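CdiI (Burkholderia pseudomallei 1026a, PDB 4G6V) binds the CdiA-CT toxin, a tRNase of contact-dependent growth inhibition, and so probably protects the cell as its immunity protein. Local coordinates at residues L66-K69 with N70-D73; K48-A51 with A52-L56. One frame throughout, in Å; residues are numbered along the deposited sequence.

Interaction 1. Residues L66-K69 with N70-D73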
loop_
_atom_site.group_PDB
_atom_site.type_symbol
_atom_site.label_atom_id
_atom_site.label_comp_id
_atom_site.label_asym_id
_atom_site.label_seq_id
_atom_site.Cartn_x
_atom_site.Cartn_y
_atom_site.Cartn_z
ATOM N N LEU B 66 -3.008 -5.470 3.758
ATOM C CA LEU B 66 -2.482 -6.580 4.527
ATOM C C LEU B 66 -2.373 -6.092 5.975
ATOM O O LEU B 66 -1.486 -5.293 6.333
ATOM C CB LEU B 66 -1.125 -7.036 3.973
ATOM C CG LEU B 66 -0.381 -8.135 4.746
ATOM C CD1 LEU B 66 -1.086 -9.492 4.617
ATOM C CD2 LEU B 66 1.111 -8.234 4.339
ATOM N N ASN B 67 -3.302 -6.551 6.806
ATOM C CA ASN B 67 -3.358 -6.089 8.179
ATOM C C ASN B 67 -2.583 -6.969 9.149
ATOM O O ASN B 67 -2.110 -6.502 10.166
ATOM C CB ASN B 67 -4.804 -5.969 8.639
ATOM C CG ASN B 67 -4.954 -5.008 9.771
ATOM O OD1 ASN B 67 -4.374 -3.918 9.754
ATOM N ND2 ASN B 67 -5.726 -5.398 10.775
ATOM N N ASP B 68 -2.492 -8.252 8.840
ATOM C CA ASP B 68 -1.685 -9.173 9.616
ATOM C C ASP B 68 -0.473 -9.581 8.783
ATOM O O ASP B 68 -0.615 -10.306 7.798
ATOM C CB ASP B 68 -2.500 -10.404 10.029
ATOM C CG ASP B 68 -1.635 -11.503 10.634
ATOM O OD1 ASP B 68 -0.636 -11.185 11.326
ATOM O OD2 ASP B 68 -1.947 -12.692 10.409
ATOM N N LYS B 69 0.709 -9.106 9.186
ATOM C CA LYS B 69 1.943 -9.374 8.453
ATOM C C LYS B 69 2.207 -10.872 8.287
ATOM O O LYS B 69 2.704 -11.302 7.261
ATOM C CB LYS B 69 3.138 -8.694 9.125
ATOM C CG LYS B 69 3.103 -7.168 9.090
ATOM C CD LYS B 69 3.349 -6.626 7.685
ATOM C CE LYS B 69 3.574 -5.127 7.717
ATOM N NZ LYS B 69 4.223 -4.694 9.017
ATOM N N ASN B 70 1.853 -11.663 9.296
ATOM C CA ASN B 70 1.997 -13.121 9.237
ATOM C C ASN B 70 1.182 -13.805 8.160
ATOM O O ASN B 70 1.279 -15.008 8.004
ATOM C CB ASN B 70 1.607 -13.757 10.571
ATOM C CG ASN B 70 2.651 -13.557 11.634
ATOM O OD1 ASN B 70 3.828 -13.367 11.331
ATOM N ND2 ASN B 70 2.228 -13.593 12.896
ATOM N N SER B 71 0.354 -13.051 7.449
ATOM C CA SER B 71 -0.508 -13.616 6.415
ATOM C C SER B 71 -0.091 -13.095 5.046
ATOM O O SER B 71 -0.840 -13.207 4.073
ATOM C CB SER B 71 -1.980 -13.280 6.682
ATOM O OG SER B 71 -2.424 -13.843 7.907
ATOM N N ALA B 72 1.120 -12.548 4.981
ATOM C CA ALA B 72 1.661 -11.964 3.759
ATOM C C ALA B 72 1.760 -12.992 2.658
ATOM O O ALA B 72 1.860 -12.652 1.476
ATOM C CB ALA B 72 3.037 -11.354 4.016
ATOM N N ASP B 73 1.742 -14.259 3.045
ATOM C CA ASP B 73 1.844 -15.311 2.059
ATOM C C ASP B 73 0.482 -15.720 1.492
ATOM O O ASP B 73 0.401 -16.645 0.687
ATOM C CB ASP B 73 2.599 -16.520 2.618
ATOM C CG ASP B 73 1.910 -17.142 3.831
ATOM O OD1 ASP B 73 1.256 -16.396 4.640
ATOM O OD2 ASP B 73 2.047 -18.392 3.964
#
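Asn-70 meets the carboxylate of Asp-68 from two residues further along the chain. Its backbone N gives a weak hydrogen bond to Asp-68 OD1, at 3.2 Å. Its CB lies 3.5 Å from Asp-68 OD1, while the amide plane stands 86° from the carboxylate plane. Ser-71 is tied to the same aspartate twice. Ser-71 N donates to Asp-68 O at 2.9 Å. Ser-71 OG gives its proton to Asp-68 OD2 at 2.8 Å, reaching it from above the carboxylate plane. Asp-68 CG is anti to the backbone N (chi1 170°), which sets the carboxylate beside its own carbonyl carbon, near Asn-70 N and Ser-71 OG. Both carboxylate oxygens have partners here, though the one at OD1 is weak, and the pair probably limits rotation of the group. Leu-66 touches the backbone of Ser-71, with its CD1 3.8 Å from Ser-71 O. Its other methyl, CD2, packs on Ala-72 CB at 3.7 Å. Ala-72 N bonds to Lys-69 O at 3.0 Å. The Lys-69 side chain points away from 70-73, and its NZ forms a salt bridge with Glu-66 of the toxin chain. Ala-72 also packs on Thr-59 of the toxin, and Asp-73 on its Pro-52. The arrangement is a pair of overlapping type I beta turns, opened by a weak Asx turn, in the loop between strand 60-66 and helix 75-84 at the toxin interface.

Interaction 2. Residues K48-A51 with A52-L56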
loop_
_atom_site.group_PDB
_atom_site.type_symbol
_atom_site.label_atom_id
_atom_site.label_comp_id
_atom_site.label_asym_id
_atom_site.label_seq_id
_atom_site.Cartn_x
_atom_site.Cartn_y
_atom_site.Cartn_z
ATOM N N LYS B 48 -8.184 5.371 -13.667
ATOM C CA LYS B 48 -8.603 4.896 -14.979
ATOM C C LYS B 48 -7.428 4.819 -15.947
ATOM O O LYS B 48 -7.381 3.938 -16.813
ATOM C CB LYS B 48 -9.690 5.794 -15.583
ATOM C CG LYS B 48 -11.059 5.647 -14.942
ATOM C CD LYS B 48 -12.097 6.471 -15.682
ATOM C CE LYS B 48 -13.451 6.401 -15.014
ATOM N NZ LYS B 48 -14.499 6.982 -15.901
ATOM N N GLU B 49 -6.500 5.758 -15.805
ATOM C CA GLU B 49 -5.331 5.806 -16.654
ATOM C C GLU B 49 -4.434 4.584 -16.412
ATOM O O GLU B 49 -4.033 3.897 -17.360
ATOM C CB GLU B 49 -4.566 7.101 -16.407
ATOM C CG GLU B 49 -3.477 7.387 -17.422
ATOM C CD GLU B 49 -2.725 8.660 -17.102
ATOM O OE1 GLU B 49 -2.841 9.140 -15.949
ATOM O OE2 GLU B 49 -2.030 9.179 -18.006
ATOM N N ILE B 50 -4.143 4.321 -15.140
ATOM C CA ILE B 50 -3.319 3.181 -14.739
ATOM C C ILE B 50 -3.975 1.848 -15.091
ATOM O O ILE B 50 -3.315 0.970 -15.633
ATOM C CB ILE B 50 -2.985 3.212 -13.222
ATOM C CG1 ILE B 50 -2.155 4.449 -12.857
ATOM C CG2 ILE B 50 -2.237 1.961 -12.803
ATOM C CD1 ILE B 50 -1.807 4.526 -11.379
ATOM N N ALA B 51 -5.270 1.695 -14.816
ATOM C CA ALA B 51 -5.995 0.483 -15.229
ATOM C C ALA B 51 -5.938 0.219 -16.743
ATOM O O ALA B 51 -5.863 -0.936 -17.177
ATOM C CB ALA B 51 -7.449 0.516 -14.756
ATOM N N ALA B 52 -5.965 1.289 -17.536
ATOM C CA ALA B 52 -6.022 1.160 -18.988
ATOM C C ALA B 52 -4.670 0.787 -19.607
ATOM O O ALA B 52 -4.619 0.266 -20.716
ATOM C CB ALA B 52 -6.585 2.420 -19.632
ATOM N N GLU B 53 -3.588 1.060 -18.891
ATOM C CA GLU B 53 -2.256 0.591 -19.277
ATOM C C GLU B 53 -2.116 -0.926 -19.116
ATOM O O GLU B 53 -1.270 -1.543 -19.758
ATOM C CB GLU B 53 -1.166 1.280 -18.448
ATOM C CG GLU B 53 -0.656 2.579 -19.045
ATOM C CD GLU B 53 -0.115 3.540 -17.995
ATOM O OE1 GLU B 53 0.540 3.077 -17.030
ATOM O OE2 GLU B 53 -0.353 4.763 -18.122
ATOM N N HIS B 54 -2.956 -1.510 -18.261
ATOM C CA HIS B 54 -2.980 -2.956 -18.045
ATOM C C HIS B 54 -4.203 -3.640 -18.641
ATOM O O HIS B 54 -4.614 -4.698 -18.162
ATOM C CB HIS B 54 -2.947 -3.255 -16.559
ATOM C CG HIS B 54 -1.817 -2.600 -15.842
ATOM N ND1 HIS B 54 -1.878 -1.310 -15.365
ATOM C CD2 HIS B 54 -0.580 -3.061 -15.500
ATOM C CE1 HIS B 54 -0.740 -1.000 -14.764
ATOM N NE2 HIS B 54 0.063 -2.055 -14.840
ATOM N N GLY B 55 -4.798 -3.027 -19.662
ATOM C CA GLY B 55 -5.864 -3.649 -20.423
ATOM C C GLY B 55 -7.300 -3.319 -20.051
ATOM O O GLY B 55 -8.210 -3.597 -20.836
ATOM N N LEU B 56 -7.509 -2.714 -18.880
ATOM C CA LEU B 56 -8.841 -2.617 -18.281
ATOM C C LEU B 56 -9.399 -1.208 -18.243
ATOM O O LEU B 56 -8.702 -0.259 -17.884
ATOM C CB LEU B 56 -8.823 -3.195 -16.864
ATOM C CG LEU B 56 -10.117 -3.187 -16.057
ATOM C CD1 LEU B 56 -10.840 -4.486 -16.240
ATOM C CD2 LEU B 56 -9.794 -3.024 -14.621
#
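His-54 reaches back over one helical turn to Ile-50. Its CG is anti to its own carbonyl carbon (chi1 -54°), and this sets the ring beside the Ile-50 side chain, the two pointing the same way. ND1 donates to Ile-50 O at 2.7 Å. The oxygen sits at the ring edge, close to the ring plane, so the bond helps fix how the imidazole is turned. Ile-50 CG2 is anti to the backbone N and touches His-54 CE1 at 3.9 Å. Beyond the two segments, Ile-50 and His-54 both pack on Leu-94 of strand 91-95.

On another side of the helix, Glu-49 and Glu-53 run side by side. Both chains are extended beyond CG, and their carboxylate planes are 63° apart. Glu-49 OE2 and Glu-53 OE2 are 4.7 Å apart. These like charges may disfavour each other mildly, but both residues are exposed.

Ala-51 O is gripped by two backbone donors from opposite faces of its plane. Leu-56 N bonds to it at 3.0 Å and His-54 N at 3.2 Å. Gly-55 has a positive phi (96°), which lets the chain leave the helix. Leu-56 CD2 comes to 4.2 Å from Ala-51 CB, an apolar contact across the turn, and both residues also pack on Tyr-8. The 6→1 bond from Leu-56 N to Ala-51 O, the weak 5→2 bond from Gly-55 N to Ala-52 O and the positive phi of Gly-55 make a Schellman motif, which closes helix 45-53.

In the fold
Interactions 1 and 2 lie on opposite sides of the centre of the chain. Their centres are 27 Å apart and their nearest atoms about 18 Å, so they do not touch. Strand 60-66 joins them: after a short linker the chain runs the length of this strand and enters interaction 1 at Leu-66. The neighbouring strand 4-9 spans the same gap. Tyr-8 packs on interaction 2, while Ile-3, just before the strand, pairs with Leu-66. Both contacts reach the toxin chain, but unequally. Five residues of 66-73 are within reach of it, whereas 48-56 adds little more than Ile-50 packing on Asn-113 of the toxin.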